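Local coordinates for pullulanase (Bacillus acidopullulyticus, PDB 2WAN), which hydrolyses alpha-1,6-glucosidic linkages in pullulan and at the branch points of starch polysaccharides, as a debranching glycoside hydrolase, at residues D312-L318 against P597-K601. Residues are numbered along the deposited sequence.
Sequences DYSGNDL and PMAQK
Met598, with all three chi angles near m, lays its thioether over the backbone of Tyr313: CE lies 3.9 Å from Tyr313 CB and 3.8 Å from Leu318 CD1, while SD accepts a weak hydrogen bond from Tyr313 N at 3.4 Å. Asp312 and Met598 are in register, their CA atoms 6.7 Å apart; the CA atoms of Ser314 and Lys601 are 8.2 Å apart. One helical turn beyond Pro597, whose O accepts Lys601 N at 2.8 Å, Lys601 runs out extended (chi1 to chi3 t) and bends at chi4 (p). Its CD passes 3.3 Å from Tyr313 O, and NZ donates to Gly315 O at 2.9 Å. A water 2.8 Å from Lys601 NZ bonds weakly to Ser314 O at 3.3 Å; Asp605 salt-bridges the ammonium. Residues 312-318 are extended except at Ser314, Asn316 and Asp317, where psi is near zero; Tyr313 OH donates to Asp317 OD1 at 2.5 Å. Lys601 thus makes an interdomain contact between the catalytic (beta/alpha)8 barrel and the CBM48-type beta domain. The loop leads into strand 319-322 of the latter, whose strand 326-332 supplies Arg330 beside Tyr313 and Trp332 beside Met598; helix 597-614 precedes barrel strand 618-621.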
loop_
_atom_site.group_PDB
_atom_site.type_symbol
_atom_site.label_atom_id
_atom_site.label_comp_id
_atom_site.label_asym_id
_atom_site.label_seq_id
_atom_site.Cartn_x
_atom_site.Cartn_y
_atom_site.Cartn_z
ATOM N N ASP A 312 10.965 -9.425 20.900
ATOM C CA ASP A 312 10.064 -8.326 20.588
ATOM C C ASP A 312 10.227 -7.142 21.540
ATOM O O ASP A 312 9.834 -7.188 22.714
ATOM C CB ASP A 312 8.614 -8.797 20.537
ATOM C CG ASP A 312 7.662 -7.672 20.226
ATOM O OD1 ASP A 312 7.871 -7.004 19.184
ATOM O OD2 ASP A 312 6.729 -7.445 21.034
ATOM N N TYR A 313 10.820 -6.077 21.019
ATOM C CA TYR A 313 11.077 -4.879 21.809
ATOM C C TYR A 313 10.003 -3.833 21.586
ATOM O O TYR A 313 9.789 -3.388 20.459
ATOM C CB TYR A 313 12.454 -4.294 21.481
ATOM C CG TYR A 313 12.778 -3.073 22.340
ATOM C CD1 TYR A 313 13.098 -3.216 23.690
ATOM C CD2 TYR A 313 12.745 -1.778 21.805
ATOM C CE1 TYR A 313 13.378 -2.118 24.490
ATOM C CE2 TYR A 313 13.035 -0.664 22.595
ATOM C CZ TYR A 313 13.352 -0.847 23.948
ATOM O OH TYR A 313 13.632 0.228 24.760
ATOM N N SER A 314 9.339 -3.437 22.664
ATOM C CA SER A 314 8.196 -2.540 22.552
ATOM C C SER A 314 8.464 -1.109 23.028
ATOM O O SER A 314 7.545 -0.285 23.045
ATOM C CB SER A 314 6.975 -3.137 23.259
ATOM O OG SER A 314 7.203 -3.290 24.644
ATOM N N GLY A 315 9.704 -0.807 23.412
ATOM C CA GLY A 315 10.043 0.564 23.833
ATOM C C GLY A 315 9.930 1.572 22.694
ATOM O O GLY A 315 9.935 1.194 21.520
ATOM N N ASN A 316 9.863 2.857 23.045
ATOM C CA ASN A 316 9.674 3.928 22.060
ATOM C C ASN A 316 10.969 4.688 21.757
ATOM O O ASN A 316 10.927 5.771 21.174
ATOM C CB ASN A 316 8.591 4.907 22.549
ATOM C CG ASN A 316 8.963 5.588 23.882
ATOM O OD1 ASN A 316 10.104 5.502 24.352
ATOM N ND2 ASN A 316 7.995 6.265 24.490
ATOM N N ASP A 317 12.113 4.095 22.124
ATOM C CA ASP A 317 13.406 4.765 22.064
ATOM C C ASP A 317 14.395 4.196 21.033
ATOM O O ASP A 317 15.602 4.470 21.116
ATOM C CB ASP A 317 14.059 4.799 23.461
ATOM C CG ASP A 317 14.425 3.421 23.969
ATOM O OD1 ASP A 317 13.756 2.438 23.586
ATOM O OD2 ASP A 317 15.381 3.322 24.765
ATOM N N LEU A 318 13.923 3.417 20.059
ATOM C CA LEU A 318 14.849 3.028 18.986
ATOM C C LEU A 318 15.362 4.276 18.248
ATOM O O LEU A 318 14.596 5.225 17.987
ATOM C CB LEU A 318 14.238 2.001 18.018
ATOM C CG LEU A 318 13.916 0.615 18.614
ATOM C CD1 LEU A 318 13.265 -0.282 17.540
ATOM C CD2 LEU A 318 15.164 -0.054 19.175
ATOM N N PRO A 597 6.861 -8.708 13.423
ATOM C CA PRO A 597 6.499 -7.678 14.417
ATOM C C PRO A 597 7.404 -6.429 14.466
ATOM O O PRO A 597 6.881 -5.302 14.507
ATOM C CB PRO A 597 6.549 -8.439 15.742
ATOM C CG PRO A 597 6.101 -9.850 15.332
ATOM C CD PRO A 597 6.750 -10.074 13.989
ATOM N N MET A 598 8.728 -6.613 14.468
ATOM C CA MET A 598 9.641 -5.460 14.555
ATOM C C MET A 598 9.712 -4.667 13.256
ATOM O O MET A 598 10.000 -3.470 13.276
ATOM C CB MET A 598 11.035 -5.859 15.055
ATOM C CG MET A 598 11.071 -6.273 16.544
ATOM S SD MET A 598 10.522 -5.056 17.752
ATOM C CE MET A 598 11.837 -3.845 17.662
ATOM N N ALA A 599 9.442 -5.328 12.130
ATOM C CA ALA A 599 9.349 -4.627 10.856
ATOM C C ALA A 599 8.055 -3.791 10.861
ATOM O O ALA A 599 8.051 -2.599 10.498
ATOM C CB ALA A 599 9.385 -5.623 9.705
ATOM N N GLN A 600 6.957 -4.399 11.305
ATOM C CA GLN A 600 5.708 -3.651 11.474
ATOM C C GLN A 600 5.894 -2.454 12.422
ATOM O O GLN A 600 5.420 -1.349 12.140
ATOM C CB GLN A 600 4.588 -4.569 11.993
ATOM C CG GLN A 600 3.188 -3.903 12.036
ATOM C CD GLN A 600 2.189 -4.768 12.790
ATOM O OE1 GLN A 600 2.321 -4.965 13.996
ATOM N NE2 GLN A 600 1.204 -5.307 12.075
ATOM N N LYS A 601 6.567 -2.680 13.550
ATOM C CA LYS A 601 6.847 -1.597 14.499
ATOM C C LYS A 601 7.632 -0.461 13.852
ATOM O O LYS A 601 7.352 0.707 14.135
ATOM C CB LYS A 601 7.589 -2.127 15.735
ATOM C CG LYS A 601 8.013 -1.013 16.715
ATOM C CD LYS A 601 8.717 -1.600 17.932
ATOM C CE LYS A 601 9.355 -0.520 18.822
ATOM N NZ LYS A 601 8.445 0.650 19.073
HETATM O O HOH W 1 5.993 -0.245 20.107
#